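Local coordinates for protein alpha-L-rhamnosidase (Klebsiella oxytoca, PDB 4XHC) that hydrolyses terminal alpha-L-rhamnose residues from glycosides as a member of glycoside hydrolase family 78 and holds rhamnose in its pocket, at residues 381-386 and 395-400; 472-477 and 535-540. All coordinates share one frame; numbering follows the deposited sequence.

Contact 1: residues 381-386 and 395-400; sequences RAIWLA and VSYRQR
Ile383 runs alongside the root of Tyr397, the two side chains passing one another from opposing helices, with CG1 of Ile383 3.6 Å from CB of Tyr397. CG1 lies at the edge of the tyrosine ring, near its plane, rather than over a face. Further along the same branch, CD1 of Ile383 reaches the backbone of 395-400, 3.8 Å from O of Tyr397. On one side of the ring, CE2 of Tyr397 meets CB of Ala382 at 4.0 Å. With chi1 of Ile383 at -69°, which sets CG1 beside the backbone N, the other branch, CG2, falls anti to that N and turns to Arg398, lying 4.1 Å from its NE and close to its CG as well. Arg398 bends at chi3, and its NH2 forms a salt bridge with Glu387, so the charged end is paired with the helix of residues 368-389 while its CG and NE edge the apolar contact on the exposed side. Farther out, Val336 of helix 322-340 touches both Ala382 and Tyr397, Arg333 touches Tyr397 as well, and Leu401 packs on Ile383. The segments run nearly antiparallel, at 164°, with axes 9.5 Å apart where they come closest and Ile383 facing Tyr397. Helices 368-389 and 391-412, joined by a very short connection, thus form an antiparallel helical hairpin within the helical domain, which belongs to the six-hairpin glycosidase family, whose fold is an (alpha/alpha)6 barrel.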
ATOM      1  N   ARG A 381      44.186   0.155  24.420  1.00 54.23           N
ATOM      2  CA  ARG A 381      43.583  -1.174  24.388  1.00 55.42           C
ATOM      3  C   ARG A 381      44.302  -2.082  23.402  1.00 55.36           C
ATOM      4  O   ARG A 381      44.408  -3.282  23.640  1.00 57.66           O
ATOM      5  CB  ARG A 381      42.088  -1.117  24.051  1.00 55.62           C
ATOM      6  CG  ARG A 381      41.185  -0.878  25.252  1.00 56.42           C
ATOM      7  CD  ARG A 381      41.100   0.596  25.579  1.00 56.99           C
ATOM      8  NE  ARG A 381      40.551   0.840  26.909  1.00 59.56           N
ATOM      9  CZ  ARG A 381      40.693   1.982  27.581  1.00 59.62           C
ATOM     10  NH1 ARG A 381      41.356   3.008  27.062  1.00 59.49           N
ATOM     11  NH2 ARG A 381      40.171   2.102  28.788  1.00 59.85           N
ATOM     12  N   ALA A 382      44.786  -1.519  22.297  1.00 53.40           N
ATOM     13  CA  ALA A 382      45.622  -2.281  21.365  1.00 54.37           C
ATOM     14  C   ALA A 382      46.910  -2.808  22.033  1.00 56.83           C
ATOM     15  O   ALA A 382      47.406  -3.873  21.683  1.00 57.03           O
ATOM     16  CB  ALA A 382      45.962  -1.436  20.146  1.00 53.64           C
ATOM     17  N   ILE A 383      47.441  -2.063  22.996  1.00 58.03           N
ATOM     18  CA  ILE A 383      48.611  -2.500  23.750  1.00 61.23           C
ATOM     19  C   ILE A 383      48.247  -3.687  24.627  1.00 62.93           C
ATOM     20  O   ILE A 383      48.984  -4.675  24.682  1.00 65.08           O
ATOM     21  CB  ILE A 383      49.182  -1.368  24.624  1.00 62.24           C
ATOM     22  CG1 ILE A 383      49.807  -0.298  23.738  1.00 63.06           C
ATOM     23  CG2 ILE A 383      50.236  -1.888  25.594  1.00 65.13           C
ATOM     24  CD1 ILE A 383      50.017   1.023  24.447  1.00 63.50           C
ATOM     25  N   TRP A 384      47.114  -3.600  25.315  1.00 61.51           N
ATOM     26  CA  TRP A 384      46.711  -4.681  26.200  1.00 62.79           C
ATOM     27  C   TRP A 384      46.487  -5.977  25.411  1.00 64.50           C
ATOM     28  O   TRP A 384      46.857  -7.071  25.875  1.00 65.66           O
ATOM     29  CB  TRP A 384      45.479  -4.286  27.022  1.00 60.96           C
ATOM     30  CG  TRP A 384      45.767  -3.213  28.052  1.00 59.90           C
ATOM     31  CD1 TRP A 384      46.951  -2.999  28.705  1.00 61.50           C
ATOM     32  CD2 TRP A 384      44.849  -2.240  28.565  1.00 57.87           C
ATOM     33  NE1 TRP A 384      46.829  -1.951  29.583  1.00 60.82           N
ATOM     34  CE2 TRP A 384      45.550  -1.465  29.518  1.00 59.12           C
ATOM     35  CE3 TRP A 384      43.500  -1.949  28.317  1.00 56.17           C
ATOM     36  CZ2 TRP A 384      44.948  -0.410  30.219  1.00 57.96           C
ATOM     37  CZ3 TRP A 384      42.904  -0.897  29.016  1.00 55.62           C
ATOM     38  CH2 TRP A 384      43.631  -0.143  29.957  1.00 55.93           C
ATOM     39  N   LEU A 385      45.918  -5.846  24.215  1.00 63.30           N
ATOM     40  CA  LEU A 385      45.731  -6.995  23.330  1.00 65.49           C
ATOM     41  C   LEU A 385      47.072  -7.495  22.797  1.00 67.56           C
ATOM     42  O   LEU A 385      47.324  -8.702  22.760  1.00 68.66           O
ATOM     43  CB  LEU A 385      44.805  -6.644  22.163  1.00 64.22           C
ATOM     44  CG  LEU A 385      43.319  -6.474  22.490  1.00 63.75           C
ATOM     45  CD1 LEU A 385      42.581  -5.873  21.304  1.00 61.97           C
ATOM     46  CD2 LEU A 385      42.684  -7.799  22.884  1.00 65.67           C
ATOM     47  N   ALA A 386      47.929  -6.564  22.384  1.00 67.80           N
ATOM     48  CA  ALA A 386      49.253  -6.918  21.866  1.00 70.29           C
ATOM     49  C   ALA A 386      50.080  -7.705  22.879  1.00 72.65           C
ATOM     50  O   ALA A 386      50.761  -8.645  22.503  1.00 72.80           O
ATOM     51  CB  ALA A 386      50.008  -5.674  21.422  1.00 69.65           C
ATOM     52  N   VAL A 395      55.855  -3.071  22.644  1.00 76.42           N
ATOM     53  CA  VAL A 395      56.978  -2.204  22.988  1.00 78.44           C
ATOM     54  C   VAL A 395      56.916  -0.880  22.218  1.00 77.64           C
ATOM     55  O   VAL A 395      57.024   0.192  22.829  1.00 79.26           O
ATOM     56  CB  VAL A 395      58.350  -2.863  22.725  1.00 81.71           C
ATOM     57  CG1 VAL A 395      59.468  -1.892  23.079  1.00 81.53           C
ATOM     58  CG2 VAL A 395      58.495  -4.167  23.508  1.00 83.89           C
ATOM     59  N   SER A 396      56.743  -0.951  20.896  1.00 75.68           N
ATOM     60  CA  SER A 396      56.701   0.260  20.065  1.00 73.42           C
ATOM     61  C   SER A 396      55.378   1.018  20.210  1.00 69.97           C
ATOM     62  O   SER A 396      55.376   2.243  20.207  1.00 69.76           O
ATOM     63  CB  SER A 396      57.005  -0.051  18.596  1.00 73.04           C
ATOM     64  OG  SER A 396      56.131  -1.033  18.092  1.00 71.45           O
ATOM     65  N   TYR A 397      54.262   0.305  20.351  1.00 68.52           N
ATOM     66  CA  TYR A 397      52.981   0.945  20.685  1.00 67.16           C
ATOM     67  C   TYR A 397      53.042   1.768  21.989  1.00 66.92           C
ATOM     68  O   TYR A 397      52.434   2.835  22.073  1.00 65.64           O
ATOM     69  CB  TYR A 397      51.864  -0.102  20.792  1.00 67.86           C
ATOM     70  CG  TYR A 397      51.195  -0.528  19.490  1.00 67.67           C
ATOM     71  CD1 TYR A 397      51.641  -0.075  18.241  1.00 68.03           C
ATOM     72  CD2 TYR A 397      50.122  -1.427  19.513  1.00 67.36           C
ATOM     73  CE1 TYR A 397      51.024  -0.481  17.066  1.00 67.25           C
ATOM     74  CE2 TYR A 397      49.503  -1.843  18.342  1.00 67.29           C
ATOM     75  CZ  TYR A 397      49.957  -1.365  17.120  1.00 67.59           C
ATOM     76  OH  TYR A 397      49.339  -1.770  15.955  1.00 67.43           O
ATOM     77  N   ARG A 398      53.776   1.292  22.995  1.00 69.20           N
ATOM     78  CA  ARG A 398      53.920   2.060  24.243  1.00 70.38           C
ATOM     79  C   ARG A 398      54.646   3.380  24.043  1.00 70.21           C
ATOM     80  O   ARG A 398      54.300   4.375  24.682  1.00 66.67           O
ATOM     81  CB  ARG A 398      54.626   1.256  25.343  1.00 74.79           C
ATOM     82  CG  ARG A 398      53.674   0.376  26.134  1.00 77.07           C
ATOM     83  CD  ARG A 398      54.325  -0.299  27.336  1.00 80.85           C
ATOM     84  NE  ARG A 398      53.869  -1.688  27.414  1.00 83.91           N
ATOM     85  CZ  ARG A 398      54.609  -2.761  27.124  1.00 85.86           C
ATOM     86  NH1 ARG A 398      55.884  -2.647  26.755  1.00 85.84           N
ATOM     87  NH2 ARG A 398      54.061  -3.974  27.212  1.00 87.13           N
ATOM     88  N   GLN A 399      55.663   3.377  23.182  1.00 74.13           N
ATOM     89  CA  GLN A 399      56.399   4.602  22.850  1.00 76.92           C
ATOM     90  C   GLN A 399      55.509   5.560  22.090  1.00 73.32           C
ATOM     91  O   GLN A 399      55.542   6.762  22.317  1.00 73.17           O
ATOM     92  CB  GLN A 399      57.624   4.300  22.002  1.00 81.39           C
ATOM     93  CG  GLN A 399      58.675   3.515  22.744  1.00 88.78           C
ATOM     94  CD  GLN A 399      59.863   3.211  21.875  1.00 95.81           C
ATOM     95  OE1 GLN A 399      60.733   4.059  21.718  1.00 97.94           O
ATOM     96  NE2 GLN A 399      59.926   2.000  21.326  1.00 98.34           N
ATOM     97  N   ARG A 400      54.720   5.011  21.182  1.00 70.85           N
ATOM     98  CA  ARG A 400      53.827   5.805  20.373  1.00 69.70           C
ATOM     99  C   ARG A 400      52.731   6.467  21.212  1.00 65.71           C
ATOM    100  O   ARG A 400      52.367   7.620  20.970  1.00 63.71           O
ATOM    101  CB  ARG A 400      53.202   4.936  19.298  1.00 72.03           C
ATOM    102  CG  ARG A 400      52.693   5.723  18.113  1.00 76.99           C
ATOM    103  CD  ARG A 400      53.842   5.914  17.128  1.00 83.19           C
ATOM    104  NE  ARG A 400      53.437   6.343  15.787  1.00 88.44           N
ATOM    105  CZ  ARG A 400      52.953   7.543  15.462  1.00 93.01           C
ATOM    106  NH1 ARG A 400      52.787   8.506  16.376  1.00 92.82           N
ATOM    107  NH2 ARG A 400      52.622   7.773  14.190  1.00 95.12           N
TER

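Contact 2: residues 472-477 and 535-540; sequences YIAALL and AWFIRQ
Phe537 takes Ile473 over one face of its ring in a CH-pi contact. The methyl CG2 of Ile473 sits 3.5 Å from the centroid of the Phe537 ring, only 9° off the normal and therefore almost directly above its centre. Ile473, at chi1 -62°, turns this methyl to the ring and carries CG1 off to another side.

Simple apolar contacts surround it. CD1 of Leu477, one turn further on, approaches CD1 of Phe537 to 3.7 Å, and the two side chains cross at a slant. CB of Ala474 lies 4.5 Å from CZ of Phe537, at the limit of contact.

The ring also nears the backbone in a van der Waals approach, CZ of Phe537 standing 4.0 Å from N of Ala474.

Aromatic contact comes from outside the pair: the ring of His470 meets that of Phe537 with planes at about 30°. Trp493 and Gln488 of helix 482-498 pack on Ile473, and Ala485 lies on Leu477.

With axes 11.8 Å apart at their closest, the two segments are bridged by one long aromatic side chain; the attraction is dispersive, with a weakly directional CH-pi component probably contributed by the methyl over the ring, and depends on close fit rather than on charge.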
ATOM      1  N   TYR A 472      30.739  11.307  29.042  1.00 44.38           N
ATOM      2  CA  TYR A 472      30.806  12.272  30.131  1.00 45.05           C
ATOM      3  C   TYR A 472      30.676  11.562  31.478  1.00 46.57           C
ATOM      4  O   TYR A 472      31.432  11.835  32.417  1.00 47.62           O
ATOM      5  CB  TYR A 472      29.707  13.316  29.947  1.00 44.85           C
ATOM      6  CG  TYR A 472      29.590  14.338  31.046  1.00 45.58           C
ATOM      7  CD1 TYR A 472      30.708  15.004  31.533  1.00 45.93           C
ATOM      8  CD2 TYR A 472      28.346  14.668  31.572  1.00 46.20           C
ATOM      9  CE1 TYR A 472      30.592  15.948  32.536  1.00 46.76           C
ATOM     10  CE2 TYR A 472      28.221  15.617  32.572  1.00 46.86           C
ATOM     11  CZ  TYR A 472      29.349  16.248  33.049  1.00 47.08           C
ATOM     12  OH  TYR A 472      29.213  17.179  34.041  1.00 47.92           O
ATOM     13  N   ILE A 473      29.734  10.627  31.564  1.00 47.37           N
ATOM     14  CA  ILE A 473      29.535   9.842  32.792  1.00 47.94           C
ATOM     15  C   ILE A 473      30.768   9.005  33.106  1.00 47.73           C
ATOM     16  O   ILE A 473      31.210   8.943  34.254  1.00 49.82           O
ATOM     17  CB  ILE A 473      28.304   8.912  32.692  1.00 47.41           C
ATOM     18  CG1 ILE A 473      27.021   9.731  32.493  1.00 47.99           C
ATOM     19  CG2 ILE A 473      28.172   8.041  33.934  1.00 48.37           C
ATOM     20  CD1 ILE A 473      26.834  10.851  33.498  1.00 49.23           C
ATOM     21  N   ALA A 474      31.306   8.352  32.083  1.00 46.52           N
ATOM     22  CA  ALA A 474      32.478   7.505  32.249  1.00 46.84           C
ATOM     23  C   ALA A 474      33.665   8.317  32.751  1.00 48.19           C
ATOM     24  O   ALA A 474      34.418   7.847  33.618  1.00 49.91           O
ATOM     25  CB  ALA A 474      32.824   6.824  30.939  1.00 45.70           C
ATOM     26  N   ALA A 475      33.826   9.526  32.208  1.00 47.27           N
ATOM     27  CA  ALA A 475      34.905  10.417  32.617  1.00 48.53           C
ATOM     28  C   ALA A 475      34.746  10.856  34.072  1.00 49.68           C
ATOM     29  O   ALA A 475      35.727  10.920  34.814  1.00 52.50           O
ATOM     30  CB  ALA A 475      34.989  11.626  31.699  1.00 47.88           C
ATOM     31  N   LEU A 476      33.521  11.150  34.488  1.00 49.47           N
ATOM     32  CA  LEU A 476      33.273  11.497  35.884  1.00 50.48           C
ATOM     33  C   LEU A 476      33.700  10.362  36.808  1.00 51.79           C
ATOM     34  O   LEU A 476      34.433  10.584  37.770  1.00 54.53           O
ATOM     35  CB  LEU A 476      31.800  11.850  36.111  1.00 50.39           C
ATOM     36  CG  LEU A 476      31.342  13.186  35.514  1.00 50.37           C
ATOM     37  CD1 LEU A 476      29.825  13.289  35.515  1.00 50.08           C
ATOM     38  CD2 LEU A 476      31.943  14.362  36.268  1.00 52.34           C
ATOM     39  N   LEU A 477      33.259   9.143  36.504  1.00 52.80           N
ATOM     40  CA  LEU A 477      33.596   7.969  37.329  1.00 53.92           C
ATOM     41  C   LEU A 477      35.110   7.712  37.378  1.00 53.52           C
ATOM     42  O   LEU A 477      35.659   7.447  38.444  1.00 53.33           O
ATOM     43  CB  LEU A 477      32.849   6.719  36.832  1.00 54.57           C
ATOM     44  CG  LEU A 477      31.334   6.696  37.092  1.00 54.90           C
ATOM     45  CD1 LEU A 477      30.670   5.506  36.408  1.00 54.81           C
ATOM     46  CD2 LEU A 477      31.030   6.678  38.586  1.00 56.18           C
ATOM     47  N   ALA A 535      21.863   1.434  32.455  1.00 56.09           N
ATOM     48  CA  ALA A 535      21.753   0.075  32.966  1.00 58.51           C
ATOM     49  C   ALA A 535      23.132  -0.510  33.324  1.00 58.61           C
ATOM     50  O   ALA A 535      23.290  -1.143  34.371  1.00 59.12           O
ATOM     51  CB  ALA A 535      21.038  -0.811  31.956  1.00 59.43           C
ATOM     52  N   TRP A 536      24.125  -0.276  32.464  1.00 56.71           N
ATOM     53  CA  TRP A 536      25.492  -0.741  32.720  1.00 57.06           C
ATOM     54  C   TRP A 536      26.113  -0.017  33.914  1.00 56.53           C
ATOM     55  O   TRP A 536      26.611  -0.659  34.833  1.00 56.33           O
ATOM     56  CB  TRP A 536      26.379  -0.570  31.478  1.00 56.35           C
ATOM     57  CG  TRP A 536      27.782  -1.098  31.650  1.00 57.59           C
ATOM     58  CD1 TRP A 536      28.164  -2.407  31.729  1.00 60.87           C
ATOM     59  CD2 TRP A 536      28.978  -0.330  31.755  1.00 57.12           C
ATOM     60  NE1 TRP A 536      29.525  -2.501  31.887  1.00 61.20           N
ATOM     61  CE2 TRP A 536      30.049  -1.237  31.899  1.00 59.16           C
ATOM     62  CE3 TRP A 536      29.253   1.038  31.737  1.00 56.66           C
ATOM     63  CZ2 TRP A 536      31.371  -0.818  32.031  1.00 59.37           C
ATOM     64  CZ3 TRP A 536      30.575   1.453  31.862  1.00 57.59           C
ATOM     65  CH2 TRP A 536      31.614   0.525  32.009  1.00 58.06           C
ATOM     66  N   PHE A 537      26.072   1.312  33.901  1.00 54.88           N
ATOM     67  CA  PHE A 537      26.601   2.102  35.016  1.00 54.91           C
ATOM     68  C   PHE A 537      25.969   1.684  36.345  1.00 56.74           C
ATOM     69  O   PHE A 537      26.663   1.499  37.350  1.00 59.31           O
ATOM     70  CB  PHE A 537      26.360   3.600  34.799  1.00 53.04           C
ATOM     71  CG  PHE A 537      27.176   4.197  33.689  1.00 51.92           C
ATOM     72  CD1 PHE A 537      28.564   4.135  33.716  1.00 52.67           C
ATOM     73  CD2 PHE A 537      26.559   4.853  32.630  1.00 50.74           C
ATOM     74  CE1 PHE A 537      29.318   4.693  32.697  1.00 52.08           C
ATOM     75  CE2 PHE A 537      27.306   5.414  31.608  1.00 49.89           C
ATOM     76  CZ  PHE A 537      28.686   5.336  31.641  1.00 50.55           C
ATOM     77  N   ILE A 538      24.650   1.539  36.345  1.00 56.48           N
ATOM     78  CA  ILE A 538      23.926   1.248  37.568  1.00 58.58           C
ATOM     79  C   ILE A 538      24.308  -0.136  38.085  1.00 61.49           C
ATOM     80  O   ILE A 538      24.595  -0.297  39.271  1.00 63.94           O
ATOM     81  CB  ILE A 538      22.402   1.404  37.367  1.00 57.92           C
ATOM     82  CG1 ILE A 538      22.064   2.891  37.219  1.00 56.63           C
ATOM     83  CG2 ILE A 538      21.622   0.824  38.540  1.00 59.89           C
ATOM     84  CD1 ILE A 538      20.734   3.154  36.555  1.00 56.55           C
ATOM     85  N   ARG A 539      24.351  -1.117  37.188  1.00 62.72           N
ATOM     86  CA  ARG A 539      24.647  -2.500  37.571  1.00 65.38           C
ATOM     87  C   ARG A 539      26.128  -2.754  37.842  1.00 66.04           C
ATOM     88  O   ARG A 539      26.473  -3.363  38.844  1.00 68.98           O
ATOM     89  CB  ARG A 539      24.137  -3.471  36.503  1.00 66.49           C
ATOM     90  CG  ARG A 539      22.622  -3.563  36.446  1.00 67.58           C
ATOM     91  CD  ARG A 539      22.133  -4.058  35.098  1.00 67.76           C
ATOM     92  NE  ARG A 539      20.679  -3.964  34.991  1.00 67.91           N
ATOM     93  CZ  ARG A 539      19.836  -4.987  35.082  1.00 70.47           C
ATOM     94  NH1 ARG A 539      20.268  -6.227  35.275  1.00 73.28           N
ATOM     95  NH2 ARG A 539      18.535  -4.768  34.965  1.00 71.18           N
ATOM     96  N   GLN A 540      26.996  -2.280  36.958  1.00 65.25           N
ATOM     97  CA  GLN A 540      28.438  -2.515  37.071  1.00 65.84           C
ATOM     98  C   GLN A 540      29.071  -1.775  38.246  1.00 65.77           C
ATOM     99  O   GLN A 540      29.967  -2.311  38.880  1.00 67.49           O
ATOM    100  CB  GLN A 540      29.144  -2.105  35.770  1.00 64.87           C
ATOM    101  CG  GLN A 540      30.610  -2.507  35.671  1.00 65.25           C
ATOM    102  CD  GLN A 540      30.810  -4.000  35.633  1.00 67.41           C
ATOM    103  OE1 GLN A 540      29.952  -4.751  35.179  1.00 69.26           O
ATOM    104  NE2 GLN A 540      31.953  -4.440  36.105  1.00 69.49           N
TER

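From the N terminus, the chain passes through the beta-rich region before the helices of the catalytic domain. Contact 1 closes first: only eight residues, nearly all helical, separate 381-386 from 395-400, a local turn-back joining helices 368-389 and 391-412. Contact 2 opens afterwards and spans 57 residues, including helix 482-498, bringing the closing helix 534-540 back to helix 466-478. The two loops follow in series and neither nest nor cross. Their centres lie 26 Å apart and nearest atoms about 9 Å, without touching. Contact 1 pairs sequence neighbours at the periphery; contact 2 ties the C-terminal helix into the same domain.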